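Local coordinates for protein enterochelin esterase (Salmonella enterica subsp. enterica serovar Typhimurium, PDB 3MGA) that probably hydrolyses the ester bonds of ferric enterobactin, the iron-loaded siderophore, as part of bacterial iron recovery, at residues 211-216 with 286-291; 218-223 with 237-242; 311-316 with 381-386. One frame throughout, in Å; residues are numbered along the deposited sequence.

Contact 1 (211-216 with 286-291)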
loop_
_atom_site.group_PDB
_atom_site.type_symbol
_atom_site.label_atom_id
_atom_site.label_comp_id
_atom_site.label_asym_id
_atom_site.label_seq_id
_atom_site.Cartn_x
_atom_site.Cartn_y
_atom_site.Cartn_z
ATOM N N GLN A 211 -6.043 3.777 -10.215
ATOM C CA GLN A 211 -6.866 4.876 -9.734
ATOM C C GLN A 211 -6.228 5.536 -8.497
ATOM O O GLN A 211 -6.200 6.763 -8.384
ATOM C CB GLN A 211 -8.310 4.415 -9.458
ATOM C CG GLN A 211 -8.525 3.430 -8.289
ATOM C CD GLN A 211 -7.836 2.069 -8.445
ATOM O OE1 GLN A 211 -7.468 1.661 -9.542
ATOM N NE2 GLN A 211 -7.676 1.356 -7.325
ATOM N N PHE A 212 -5.677 4.718 -7.607
ATOM C CA PHE A 212 -5.052 5.210 -6.388
ATOM C C PHE A 212 -3.755 5.943 -6.682
ATOM O O PHE A 212 -3.541 7.060 -6.202
ATOM C CB PHE A 212 -4.762 4.035 -5.449
ATOM C CG PHE A 212 -4.288 4.451 -4.093
ATOM C CD1 PHE A 212 -5.200 4.694 -3.077
ATOM C CD2 PHE A 212 -2.939 4.597 -3.830
ATOM C CE1 PHE A 212 -4.766 5.084 -1.828
ATOM C CE2 PHE A 212 -2.498 4.976 -2.591
ATOM C CZ PHE A 212 -3.404 5.219 -1.584
ATOM N N TRP A 213 -2.891 5.314 -7.478
ATOM C CA TRP A 213 -1.596 5.903 -7.827
ATOM C C TRP A 213 -1.706 7.061 -8.807
ATOM O O TRP A 213 -0.710 7.717 -9.096
ATOM C CB TRP A 213 -0.624 4.841 -8.358
ATOM C CG TRP A 213 -0.420 3.729 -7.387
ATOM C CD1 TRP A 213 -0.823 2.432 -7.529
ATOM C CD2 TRP A 213 0.167 3.828 -6.092
ATOM N NE1 TRP A 213 -0.484 1.707 -6.416
ATOM C CE2 TRP A 213 0.119 2.544 -5.513
ATOM C CE3 TRP A 213 0.736 4.878 -5.362
ATOM C CZ2 TRP A 213 0.631 2.278 -4.237
ATOM C CZ3 TRP A 213 1.245 4.619 -4.116
ATOM C CH2 TRP A 213 1.189 3.325 -3.555
ATOM N N ALA A 214 -2.903 7.304 -9.325
ATOM C CA ALA A 214 -3.130 8.430 -10.233
ATOM C C ALA A 214 -3.903 9.564 -9.550
ATOM O O ALA A 214 -3.769 10.713 -9.945
ATOM C CB ALA A 214 -3.870 7.970 -11.493
ATOM N N GLU A 215 -4.687 9.251 -8.519
ATOM C CA GLU A 215 -5.498 10.268 -7.835
ATOM C C GLU A 215 -5.228 10.446 -6.326
ATOM O O GLU A 215 -4.891 11.551 -5.885
ATOM C CB GLU A 215 -6.991 9.988 -8.087
ATOM C CG GLU A 215 -7.344 9.965 -9.597
ATOM C CD GLU A 215 -8.828 9.728 -9.902
ATOM O OE1 GLU A 215 -9.588 9.303 -8.999
ATOM O OE2 GLU A 215 -9.226 9.959 -11.071
ATOM N N ASN A 216 -5.382 9.385 -5.537
ATOM C CA ASN A 216 -5.176 9.487 -4.079
ATOM C C ASN A 216 -3.738 9.806 -3.680
ATOM O O ASN A 216 -3.488 10.606 -2.781
ATOM C CB ASN A 216 -5.592 8.200 -3.371
ATOM C CG ASN A 216 -7.000 7.780 -3.706
ATOM O OD1 ASN A 216 -7.346 7.645 -4.871
ATOM N ND2 ASN A 216 -7.808 7.524 -2.685
ATOM N N ALA A 286 3.504 -4.401 -11.399
ATOM C CA ALA A 286 3.604 -4.065 -9.990
ATOM C C ALA A 286 2.222 -3.908 -9.387
ATOM O O ALA A 286 1.335 -3.329 -10.004
ATOM C CB ALA A 286 4.422 -2.764 -9.827
ATOM N N GLY A 287 2.040 -4.419 -8.178
ATOM C CA GLY A 287 0.749 -4.328 -7.499
ATOM C C GLY A 287 0.838 -4.582 -6.005
ATOM O O GLY A 287 1.840 -5.107 -5.514
ATOM N N GLN A 288 -0.219 -4.208 -5.280
ATOM C CA GLN A 288 -0.268 -4.379 -3.841
ATOM C C GLN A 288 -1.490 -5.184 -3.430
ATOM O O GLN A 288 -2.560 -5.041 -4.018
ATOM C CB GLN A 288 -0.324 -3.020 -3.140
ATOM C CG GLN A 288 0.693 -2.012 -3.635
ATOM C CD GLN A 288 0.313 -1.396 -4.962
ATOM O OE1 GLN A 288 -0.855 -1.114 -5.211
ATOM N NE2 GLN A 288 1.307 -1.145 -5.805
ATOM N N SER A 289 -1.325 -6.015 -2.402
ATOM C CA SER A 289 -2.413 -6.830 -1.863
ATOM C C SER A 289 -2.880 -7.770 -2.989
ATOM O O SER A 289 -2.042 -8.515 -3.511
ATOM C CB SER A 289 -3.505 -5.917 -1.304
ATOM O OG SER A 289 -4.393 -6.631 -0.472
ATOM N N PHE A 290 -4.156 -7.763 -3.397
ATOM C CA PHE A 290 -4.538 -8.647 -4.518
ATOM C C PHE A 290 -3.742 -8.288 -5.767
ATOM O O PHE A 290 -3.585 -9.119 -6.663
ATOM C CB PHE A 290 -6.033 -8.637 -4.877
ATOM C CG PHE A 290 -6.912 -9.432 -3.953
ATOM C CD1 PHE A 290 -6.525 -10.680 -3.495
ATOM C CD2 PHE A 290 -8.204 -8.995 -3.675
ATOM C CE1 PHE A 290 -7.371 -11.435 -2.684
ATOM C CE2 PHE A 290 -9.050 -9.742 -2.874
ATOM C CZ PHE A 290 -8.632 -10.963 -2.374
ATOM N N GLY A 291 -3.269 -7.043 -5.834
ATOM C CA GLY A 291 -2.460 -6.583 -6.960
ATOM C C GLY A 291 -1.117 -7.290 -7.003
ATOM O O GLY A 291 -0.558 -7.514 -8.082
#
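Trp213 of the segment 211-216 and Gln288 of the segment 286-291 show how a single pair of long side chains can join two backbones whose nearest CA atoms, those of Trp213 and Gly287, are 10.5 Å apart. The polar link is a hydrogen bond from Trp213 NE1 to Gln288 OE1, 3.1 Å long and fairly straight at 157°. The oxygen lies almost in the indole plane, at its N-H edge. Seen from the amide, the match is poorer: the donor stands above the carbonyl plane by 44°, with the C=O···N angle closed to about 100°, so neither lone pair is met squarely.

Van der Waals packing supplies the rest. The ring and amide planes are steeply inclined, and Gln288 CD lies 3.5 Å from Trp213 NE1 and also meets CZ2. The glutamine chain bends at its second torsion, and this kink brings the amide, with OE1, up to the indole N-H. Within its helix, Trp213 has Phe212 CD2 3.8 Å above one face of the indole, over its centre. Leu239 of strand 236-240 and Leu392 of helix 385-399 also touch the side chain.

Gln288 closes strand 284-288, and Ser289 follows it in a Gly-x-Ser-x-Gly pattern consistent with the nucleophile elbow of alpha/beta hydrolases. Gln288 NE2 makes a weak hydrogen bond to Gln312 OE1, and lies 3.4 Å from Trp213 NE1, a donor-donor approach without a bond. The two bonds favour this orientation of the buried amide, though the second is weak, and the residue just before the presumed nucleophile is tied to helix 210-216.

Contact 2 (218-223 with 237-242)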
loop_
_atom_site.group_PDB
_atom_site.type_symbol
_atom_site.label_atom_id
_atom_site.label_comp_id
_atom_site.label_asym_id
_atom_site.label_seq_id
_atom_site.Cartn_x
_atom_site.Cartn_y
_atom_site.Cartn_z
ATOM N N PRO A 218 -0.725 10.462 -6.178
ATOM C CA PRO A 218 -0.096 10.571 -7.518
ATOM C C PRO A 218 1.376 10.209 -7.567
ATOM O O PRO A 218 2.197 10.824 -6.894
ATOM C CB PRO A 218 -0.330 12.039 -7.914
ATOM C CG PRO A 218 -1.515 12.462 -7.109
ATOM C CD PRO A 218 -1.364 11.735 -5.793
ATOM N N VAL A 219 1.688 9.213 -8.388
ATOM C CA VAL A 219 3.041 8.693 -8.519
ATOM C C VAL A 219 3.931 9.465 -9.511
ATOM O O VAL A 219 5.148 9.297 -9.502
ATOM C CB VAL A 219 2.964 7.207 -8.951
ATOM C CG1 VAL A 219 2.501 7.096 -10.404
ATOM C CG2 VAL A 219 4.286 6.506 -8.763
ATOM N N TRP A 220 3.343 10.352 -10.315
ATOM C CA TRP A 220 4.115 11.062 -11.362
ATOM C C TRP A 220 5.326 11.861 -10.834
ATOM O O TRP A 220 6.454 11.660 -11.300
ATOM C CB TRP A 220 3.242 12.030 -12.170
ATOM C CG TRP A 220 1.781 11.696 -12.304
ATOM C CD1 TRP A 220 0.743 12.452 -11.857
ATOM C CD2 TRP A 220 1.198 10.529 -12.902
ATOM N NE1 TRP A 220 -0.447 11.846 -12.156
ATOM C CE2 TRP A 220 -0.198 10.664 -12.798
ATOM C CE3 TRP A 220 1.716 9.392 -13.521
ATOM C CZ2 TRP A 220 -1.080 9.709 -13.295
ATOM C CZ3 TRP A 220 0.833 8.440 -14.012
ATOM C CH2 TRP A 220 -0.542 8.604 -13.893
ATOM N N PRO A 221 5.098 12.784 -9.871
ATOM C CA PRO A 221 6.225 13.574 -9.382
ATOM C C PRO A 221 7.406 12.739 -8.899
ATOM O O PRO A 221 8.557 13.088 -9.184
ATOM C CB PRO A 221 5.618 14.388 -8.233
ATOM C CG PRO A 221 4.156 14.444 -8.540
ATOM C CD PRO A 221 3.842 13.136 -9.186
ATOM N N ALA A 222 7.122 11.644 -8.191
ATOM C CA ALA A 222 8.171 10.759 -7.670
ATOM C C ALA A 222 8.917 10.052 -8.792
ATOM O O ALA A 222 10.138 9.893 -8.728
ATOM C CB ALA A 222 7.587 9.740 -6.712
ATOM N N LEU A 223 8.182 9.625 -9.815
ATOM C CA LEU A 223 8.787 8.938 -10.961
ATOM C C LEU A 223 9.669 9.877 -11.782
ATOM O O LEU A 223 10.778 9.516 -12.171
ATOM C CB LEU A 223 7.709 8.333 -11.853
ATOM C CG LEU A 223 6.881 7.211 -11.240
ATOM C CD1 LEU A 223 5.739 6.833 -12.178
ATOM C CD2 LEU A 223 7.760 6.012 -10.931
ATOM N N TYR A 237 4.807 4.286 -18.283
ATOM C CA TYR A 237 4.021 3.799 -17.145
ATOM C C TYR A 237 2.528 3.679 -17.457
ATOM O O TYR A 237 1.914 4.631 -17.909
ATOM C CB TYR A 237 4.218 4.726 -15.949
ATOM C CG TYR A 237 5.643 4.781 -15.456
ATOM C CD1 TYR A 237 6.106 3.880 -14.503
ATOM C CD2 TYR A 237 6.526 5.726 -15.943
ATOM C CE1 TYR A 237 7.412 3.926 -14.050
ATOM C CE2 TYR A 237 7.831 5.781 -15.491
ATOM C CZ TYR A 237 8.269 4.876 -14.550
ATOM O OH TYR A 237 9.568 4.929 -14.109
ATOM N N LEU A 238 1.957 2.500 -17.195
ATOM C CA LEU A 238 0.549 2.233 -17.435
ATOM C C LEU A 238 -0.211 1.940 -16.135
ATOM O O LEU A 238 -0.024 0.896 -15.517
ATOM C CB LEU A 238 0.428 1.048 -18.372
ATOM C CG LEU A 238 -0.966 0.634 -18.806
ATOM C CD1 LEU A 238 -1.669 1.797 -19.502
ATOM C CD2 LEU A 238 -0.872 -0.571 -19.718
ATOM N N LEU A 239 -1.066 2.865 -15.710
ATOM C CA LEU A 239 -1.849 2.654 -14.495
ATOM C C LEU A 239 -3.225 2.172 -14.880
ATOM O O LEU A 239 -3.921 2.844 -15.642
ATOM C CB LEU A 239 -1.937 3.923 -13.656
ATOM C CG LEU A 239 -0.698 4.307 -12.842
ATOM C CD1 LEU A 239 0.558 4.391 -13.682
ATOM C CD2 LEU A 239 -0.978 5.637 -12.149
ATOM N N ILE A 240 -3.619 1.008 -14.359
ATOM C CA ILE A 240 -4.922 0.443 -14.696
ATOM C C ILE A 240 -5.921 0.570 -13.549
ATOM O O ILE A 240 -5.640 0.191 -12.421
ATOM C CB ILE A 240 -4.817 -1.032 -15.109
ATOM C CG1 ILE A 240 -3.735 -1.225 -16.177
ATOM C CG2 ILE A 240 -6.166 -1.525 -15.626
ATOM C CD1 ILE A 240 -3.570 -2.670 -16.597
ATOM N N ASP A 241 -7.094 1.100 -13.864
ATOM C CA ASP A 241 -8.163 1.285 -12.886
ATOM C C ASP A 241 -8.759 -0.072 -12.566
ATOM O O ASP A 241 -9.110 -0.829 -13.482
ATOM C CB ASP A 241 -9.242 2.189 -13.495
ATOM C CG ASP A 241 -10.308 2.604 -12.509
ATOM O OD1 ASP A 241 -10.290 2.170 -11.347
ATOM O OD2 ASP A 241 -11.185 3.389 -12.912
ATOM N N ALA A 242 -8.850 -0.390 -11.276
ATOM C CA ALA A 242 -9.447 -1.649 -10.825
ATOM C C ALA A 242 -10.977 -1.547 -10.853
ATOM O O ALA A 242 -11.673 -2.546 -10.644
ATOM C CB ALA A 242 -8.969 -2.002 -9.410
#
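Leu223 and Tyr237 meet in a CH-pi contact, the one ring-face contact between the segments 218-223 and 237-242, within an interface that is otherwise plain apolar packing. The methyl CD1 of Leu223 stands 3.7 Å from the centroid of the Tyr237 ring and only 6° off its normal, so it rests squarely over one face. The second methyl of the leucine is displaced toward the phenol end, with Leu223 CD2 3.8 Å from Tyr237 OH. The fork of the leucine thus spans the ring from its middle to its hydroxyl, and both residues bury nearly 60 Å² here.

Leu239, two residues along the same strand and therefore on the same side of it, carries the other half of the contact. Its CD2 methyl touches the far corner of the Trp220 indole, 3.5 Å from Trp220 CH2, coming in obliquely. The same methyl meets Val219 more loosely, at 4.2 Å from Val219 CG1. That valine methyl also lies 3.9 Å above the Trp220 ring plane, toward its rim, so it packs against both the indole and Leu239. Trp220 leaves its backbone without heading for the strand, yet the benzo end of its ring arrives there, with a chi1 of -29°, well away from a staggered value.

Strand 236-240 runs between the parallel strand 204-207 and the antiparallel strand 185-193, whose Leu192 also touches Trp220 and Leu223. Leu239 packs further against Trp213 and Ala214 of helix 210-216. The alternate residues Leu238 and Ile240 face helix 256-273. Helices 220-228 and 210-216 thus lie together on one face of the mostly parallel sheet and helix 256-273 on the other, as in the alpha/beta-hydrolase fold.

Contact 3 (311-316 with 381-386)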
loop_
_atom_site.group_PDB
_atom_site.type_symbol
_atom_site.label_atom_id
_atom_site.label_comp_id
_atom_site.label_asym_id
_atom_site.label_seq_id
_atom_site.Cartn_x
_atom_site.Cartn_y
_atom_site.Cartn_z
ATOM N N SER A 311 5.618 -7.428 -6.080
ATOM C CA SER A 311 4.515 -7.718 -5.185
ATOM C C SER A 311 4.750 -7.106 -3.812
ATOM O O SER A 311 5.726 -7.443 -3.129
ATOM C CB SER A 311 4.307 -9.213 -5.028
ATOM O OG SER A 311 3.275 -9.460 -4.077
ATOM N N GLN A 312 3.849 -6.211 -3.422
ATOM C CA GLN A 312 3.916 -5.547 -2.127
ATOM C C GLN A 312 2.718 -6.057 -1.333
ATOM O O GLN A 312 1.583 -5.969 -1.804
ATOM C CB GLN A 312 3.831 -4.025 -2.291
ATOM C CG GLN A 312 4.767 -3.464 -3.358
ATOM C CD GLN A 312 4.784 -1.949 -3.414
ATOM O OE1 GLN A 312 4.388 -1.359 -4.411
ATOM N NE2 GLN A 312 5.209 -1.311 -2.325
ATOM N N SER A 313 2.977 -6.612 -0.148
ATOM C CA SER A 313 1.921 -7.170 0.712
ATOM C C SER A 313 1.016 -8.130 -0.064
ATOM O O SER A 313 -0.205 -8.124 0.095
ATOM C CB SER A 313 1.092 -6.056 1.351
ATOM O OG SER A 313 1.880 -5.274 2.216
ATOM N N GLY A 314 1.630 -8.958 -0.900
ATOM C CA GLY A 314 0.892 -9.912 -1.724
ATOM C C GLY A 314 -0.066 -10.788 -0.944
ATOM O O GLY A 314 0.290 -11.356 0.090
ATOM N N SER A 315 -1.296 -10.890 -1.443
ATOM C CA SER A 315 -2.326 -11.697 -0.801
ATOM C C SER A 315 -2.153 -13.165 -1.182
ATOM O O SER A 315 -3.018 -13.757 -1.823
ATOM C CB SER A 315 -3.707 -11.197 -1.209
ATOM O OG SER A 315 -3.879 -9.846 -0.818
ATOM N N PHE A 316 -1.029 -13.748 -0.768
ATOM C CA PHE A 316 -0.717 -15.143 -1.073
ATOM C C PHE A 316 -1.389 -16.117 -0.113
ATOM O O PHE A 316 -1.095 -17.310 -0.115
ATOM C CB PHE A 316 0.792 -15.356 -1.149
ATOM C CG PHE A 316 1.438 -14.504 -2.178
ATOM C CD1 PHE A 316 1.242 -14.775 -3.528
ATOM C CD2 PHE A 316 2.213 -13.406 -1.816
ATOM C CE1 PHE A 316 1.816 -13.979 -4.495
ATOM C CE2 PHE A 316 2.786 -12.600 -2.782
ATOM C CZ PHE A 316 2.590 -12.885 -4.121
ATOM N N GLY A 381 6.415 -1.848 9.023
ATOM C CA GLY A 381 5.133 -1.200 8.775
ATOM C C GLY A 381 4.151 -2.295 8.385
ATOM O O GLY A 381 4.462 -3.482 8.547
ATOM N N GLY A 382 2.991 -1.924 7.841
ATOM C CA GLY A 382 1.986 -2.924 7.481
ATOM C C GLY A 382 1.309 -2.847 6.124
ATOM O O GLY A 382 1.926 -2.500 5.119
ATOM N N HIS A 383 0.033 -3.227 6.113
ATOM C CA HIS A 383 -0.810 -3.239 4.914
ATOM C C HIS A 383 -1.188 -1.768 4.730
ATOM O O HIS A 383 -2.339 -1.368 4.909
ATOM C CB HIS A 383 -2.027 -4.124 5.199
ATOM C CG HIS A 383 -2.738 -4.607 3.977
ATOM N ND1 HIS A 383 -2.320 -5.717 3.274
ATOM C CD2 HIS A 383 -3.852 -4.161 3.353
ATOM C CE1 HIS A 383 -3.136 -5.921 2.257
ATOM N NE2 HIS A 383 -4.079 -4.996 2.286
ATOM N N ASP A 384 -0.205 -0.975 4.325
ATOM C CA ASP A 384 -0.357 0.467 4.304
ATOM C C ASP A 384 0.217 1.124 3.037
ATOM O O ASP A 384 1.391 0.963 2.741
ATOM C CB ASP A 384 0.404 0.928 5.560
ATOM C CG ASP A 384 0.089 2.337 5.991
ATOM O OD1 ASP A 384 -0.220 3.220 5.163
ATOM O OD2 ASP A 384 0.206 2.556 7.208
ATOM N N ALA A 385 -0.609 1.867 2.303
ATOM C CA ALA A 385 -0.151 2.554 1.063
ATOM C C ALA A 385 0.930 3.637 1.301
ATOM O O ALA A 385 1.662 3.989 0.386
ATOM C CB ALA A 385 -1.332 3.135 0.291
ATOM N N LEU A 386 1.022 4.171 2.512
ATOM C CA LEU A 386 2.061 5.145 2.814
ATOM C C LEU A 386 3.431 4.459 2.697
ATOM O O LEU A 386 4.391 5.056 2.219
ATOM C CB LEU A 386 1.873 5.726 4.205
ATOM C CG LEU A 386 2.886 6.778 4.656
ATOM C CD1 LEU A 386 2.692 8.043 3.869
ATOM C CD2 LEU A 386 2.722 7.044 6.147
#
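Ser313 OG, which faces the loop before helix 385-399, is gripped by two groups, Glu353 OE1 and Trp388 NE1, each through a hydrogen bond. The serine side chain heads toward the segment 381-386, and its torsion (chi1 -64°) places OG beside the backbone N, anti to the carbonyl carbon; Gly382 O, at 4.0 Å from Ser313 OG, is not bonded to it. The direct touch is a van der Waals one: Ser313 CB lies 3.9 Å from His383 ND1, approaching the imidazole obliquely.

The histidine is held chiefly through that same glutamate. His383 ND1 is hydrogen-bonded to Glu353 OE2, so one carboxylate serves both sides of the contact, OE1 bonded to the serine and OE2 to the imidazole. An edge-to-face meeting with the Trp388 ring further restrains the imidazole, whose chi1 of -161° sets CG anti to the backbone N. Just beyond it, Asp384 caps helix 385-399: Leu386 N donates to Asp384 OD1 over 3.1 Å, reaching the oxygen on its anti side, and Ser94 OG, from the N-terminal part of the chain, holds that oxygen as well.

The other nitrogen of the ring, His383 NE2, makes a weak hydrogen bond to a glycerol probably carried over from crystallisation, and the side chain touches Ser289. The grouping of Ser289, His383 and Glu353 is consistent with the catalytic triad of an alpha/beta-hydrolase esterase. In that reading Ser313 would belong to the second shell, sharing the carboxylate of Glu353 and probably steadying the acid beside the histidine.

In the fold
Read from the N terminus, the chain enters contact 1 on helix 210-216, turns at once into helix 220-228 and returns along strand 236-240, where contact 2 closes a short loop. Contact 1 closes only at 286-291, so contact 2 is nested inside it, and the two touch through a probable backbone bond from Val219 N to Trp213 O. Contact 3 opens afterwards, in series, and closes at 381-386; no loops cross. All three reach one mixed sheet: strands 284-288 and 308-312 are neighbours in it, bringing contacts 1 and 3 together at the presumed active site, whereas contact 2 lies about 17 Å from contact 3, centre to centre.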